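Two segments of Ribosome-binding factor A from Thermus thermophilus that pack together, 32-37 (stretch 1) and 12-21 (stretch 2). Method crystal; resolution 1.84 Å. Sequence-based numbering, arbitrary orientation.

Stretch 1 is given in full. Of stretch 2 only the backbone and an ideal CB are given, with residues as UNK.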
# COMPACT_ATOMS: atom_id res chain seq x y z
N THR A 32 4.53 1.98 8.88
CA THR A 32 3.76 3.12 8.39
C THR A 32 3.94 3.31 6.89
O THR A 32 4.96 2.93 6.30
CB THR A 32 4.15 4.44 9.09
OG1 THR A 32 5.55 4.69 8.89
CG2 THR A 32 3.84 4.37 10.59
N VAL A 33 2.93 3.89 6.26
CA VAL A 33 2.99 4.15 4.83
C VAL A 33 3.46 5.58 4.64
O VAL A 33 2.81 6.52 5.08
CB VAL A 33 1.61 3.95 4.21
CG1 VAL A 33 1.66 4.30 2.72
CG2 VAL A 33 1.16 2.50 4.41
N GLU A 34 4.59 5.76 3.98
CA GLU A 34 5.13 7.10 3.79
C GLU A 34 4.56 7.78 2.55
O GLU A 34 4.42 9.01 2.52
CB GLU A 34 6.65 7.07 3.68
CG GLU A 34 7.24 8.45 3.37
CD GLU A 34 8.46 8.39 2.47
OE1 GLU A 34 8.85 9.45 1.93
OE2 GLU A 34 9.02 7.29 2.31
N ALA A 35 4.25 7.00 1.53
CA ALA A 35 3.72 7.61 0.31
C ALA A 35 3.30 6.53 -0.67
O ALA A 35 3.61 5.37 -0.48
CB ALA A 35 4.81 8.49 -0.31
N VAL A 36 2.56 6.93 -1.70
CA VAL A 36 2.15 6.02 -2.76
C VAL A 36 2.25 6.81 -4.05
O VAL A 36 2.15 8.04 -4.04
CB VAL A 36 0.69 5.49 -2.59
CG1 VAL A 36 0.55 4.85 -1.21
CG2 VAL A 36 -0.33 6.63 -2.77
N ARG A 37 2.45 6.11 -5.15
CA ARG A 37 2.54 6.75 -6.45
C ARG A 37 1.86 5.81 -7.43
O ARG A 37 2.22 4.64 -7.52
CB ARG A 37 4.00 6.97 -6.83
CG ARG A 37 4.20 7.63 -8.19
CD ARG A 37 5.66 7.53 -8.61
NE ARG A 37 6.09 6.13 -8.66
CZ ARG A 37 7.34 5.74 -8.88
NH1 ARG A 37 8.30 6.64 -9.08
NH2 ARG A 37 7.63 4.44 -8.90
N UNK A 12 -6.00 6.76 -1.67
CA UNK A 12 -5.46 5.41 -1.63
C UNK A 12 -4.47 5.23 -0.48
O UNK A 12 -4.44 4.18 0.16
CB UNK A 12 -4.78 5.08 -2.96
N UNK A 13 -3.65 6.25 -0.23
CA UNK A 13 -2.66 6.20 0.84
C UNK A 13 -3.33 6.09 2.21
O UNK A 13 -2.94 5.25 3.04
CB UNK A 13 -1.76 7.44 0.79
N UNK A 14 -4.32 6.94 2.46
CA UNK A 14 -4.99 6.90 3.75
C UNK A 14 -5.75 5.57 3.87
O UNK A 14 -5.76 4.96 4.93
CB UNK A 14 -5.93 8.09 3.91
N UNK A 15 -6.34 5.11 2.77
CA UNK A 15 -7.09 3.86 2.80
C UNK A 15 -6.21 2.64 3.07
O UNK A 15 -6.54 1.77 3.88
CB UNK A 15 -7.83 3.67 1.47
N UNK A 16 -5.08 2.58 2.38
CA UNK A 16 -4.17 1.45 2.53
C UNK A 16 -3.48 1.47 3.90
O UNK A 16 -3.26 0.42 4.50
CB UNK A 16 -3.13 1.46 1.41
N UNK A 17 -3.15 2.65 4.40
CA UNK A 17 -2.52 2.74 5.71
C UNK A 17 -3.47 2.12 6.73
O UNK A 17 -3.04 1.44 7.66
CB UNK A 17 -2.18 4.19 6.07
N UNK A 18 -4.77 2.35 6.57
CA UNK A 18 -5.75 1.79 7.50
C UNK A 18 -5.95 0.30 7.32
O UNK A 18 -6.10 -0.44 8.30
CB UNK A 18 -7.09 2.50 7.34
N UNK A 19 -5.96 -0.17 6.07
CA UNK A 19 -6.13 -1.58 5.81
C UNK A 19 -4.92 -2.39 6.27
O UNK A 19 -5.06 -3.53 6.70
CB UNK A 19 -6.38 -1.81 4.32
N UNK A 20 -3.73 -1.81 6.17
CA UNK A 20 -2.54 -2.53 6.62
C UNK A 20 -2.59 -2.63 8.15
O UNK A 20 -2.29 -3.68 8.74
CB UNK A 20 -1.26 -1.83 6.15
N UNK A 21 -2.99 -1.54 8.80
CA UNK A 21 -3.09 -1.53 10.26
C UNK A 21 -4.07 -2.61 10.70
O UNK A 21 -3.95 -3.15 11.79
CB UNK A 21 -3.53 -0.16 10.77

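Stretch 1 is a strand and stretch 2 a helix. They run nearly antiparallel, at 163°, with axes 8.3 Å apart at closest approach. The strand turns Val 33 and Val 36 toward the helix, so the surface it offers is small and mostly apolar. Backbone carbonyls lie at its margin.

Position 12 has helical backbone angles, and its CA-to-CB bond points toward the strand. The ideal CB is 4.7 Å from Val 36 CG2, and no polar atom of the strand is nearby. An apolar residue would suit, whether Ala, Val, Leu, Ile or Met. The residue is Leu 12. It makes no close contact with the strand; its CG and both methyls lie farther from Val 36 CG2 than its CB does.

Position 13 sits across from Val 36, with the two CA atoms 6.0 Å apart. Its CA-to-CB bond points sideways. The ideal CB is 3.9 Å from Val 36 CG2 and 5.0 Å from Val 33 CG1. A side chain leaving here can run along the strand, past methyl groups first and then toward backbone carbonyls. A short apolar residue would be tolerated. A long chain with an aliphatic stem and a donor at its tip, such as Lys or Arg, would use more of the surface. The residue is Lys 13. Its CB lies 4.0 Å from Val 36 CG2, its CG 4.1 Å from Val 33 CG1, and its CD 4.1 Å from Ala 35 CA. The chain is extended through chi2. The end comes nearer to the strand than the start, bringing NZ to 3.0 Å from Val 33 O and 3.8 Å from Glu 34 O.

Position 14 points away from the strand, so many residues would fit, polar ones included. It is Arg 14. Position 15 is out of reach, and the strand sets no preference; it is Ala 15.

Position 16 points toward the strand, with the ideal CB 5.3 Å from Val 33 CG2. Apolar residues of several sizes would suit it. It is Leu 16, and its side chain stays 5.1 Å or more from the strand.

Position 17 is paired with Val 33, CA to CA 5.8 Å. The ideal CB points sideways, 4.1 Å from Val 33 CG2. A small residue such as Ala or Ser is enough to make contact here. It is Ala 17. Val 33 CG2 lies 3.9 Å from its CA and 4.1 Å from its CB, so the valine methyl packs against the helix backbone.

Positions 18 and 19 are out of reach and could be polar. They are Glu 18 and Glu 19.

Position 20 points toward the strand, but its ideal CB is 5.3 Å from Val 33 CG2. A longer apolar chain, Ile, Leu or Met, could close that gap. It is Ile 20, whose CD1 reaches 3.8 Å from Val 33 CG2.

Position 21 is out of reach, and polar residues would be acceptable; it is Gln 21.

Stretch 2 12-21: LKRALAEEIQ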
# COMPACT_ATOMS: atom_id res chain seq x y z
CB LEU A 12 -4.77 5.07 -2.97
CG LEU A 12 -5.69 4.85 -4.18
CD1 LEU A 12 -4.88 4.80 -5.49
CD2 LEU A 12 -6.45 3.56 -4.00
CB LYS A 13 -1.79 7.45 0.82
CG LYS A 13 -0.79 7.54 1.97
CD LYS A 13 0.12 8.74 1.79
CE LYS A 13 0.30 9.51 3.09
NZ LYS A 13 1.01 8.71 4.12
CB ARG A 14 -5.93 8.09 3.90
CG ARG A 14 -6.69 8.10 5.22
CD ARG A 14 -7.46 9.39 5.45
NE ARG A 14 -7.20 9.94 6.78
CZ ARG A 14 -6.14 10.67 7.10
NH1 ARG A 14 -5.22 10.96 6.18
NH2 ARG A 14 -5.97 11.10 8.34
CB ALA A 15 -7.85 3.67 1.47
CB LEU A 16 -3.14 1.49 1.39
CG LEU A 16 -2.45 0.18 1.00
CD1 LEU A 16 -3.48 -0.93 0.85
CD2 LEU A 16 -1.69 0.39 -0.30
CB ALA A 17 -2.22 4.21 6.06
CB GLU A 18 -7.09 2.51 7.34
CG GLU A 18 -7.07 3.93 7.88
CD GLU A 18 -8.38 4.67 7.68
OE1 GLU A 18 -8.45 5.87 8.04
OE2 GLU A 18 -9.33 4.07 7.15
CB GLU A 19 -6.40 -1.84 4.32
CG GLU A 19 -7.73 -1.26 3.84
CD GLU A 19 -8.88 -1.61 4.77
OE1 GLU A 19 -8.94 -2.77 5.24
OE2 GLU A 19 -9.73 -0.73 5.02
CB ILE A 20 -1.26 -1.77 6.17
CG1 ILE A 20 -1.11 -1.91 4.66
CG2 ILE A 20 -0.05 -2.30 6.93
CD1 ILE A 20 0.07 -1.14 4.05
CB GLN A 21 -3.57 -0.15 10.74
CG GLN A 21 -2.58 0.62 11.62
CD GLN A 21 -2.89 0.50 13.11
OE1 GLN A 21 -2.99 -0.60 13.66
NE2 GLN A 21 -3.02 1.65 13.78
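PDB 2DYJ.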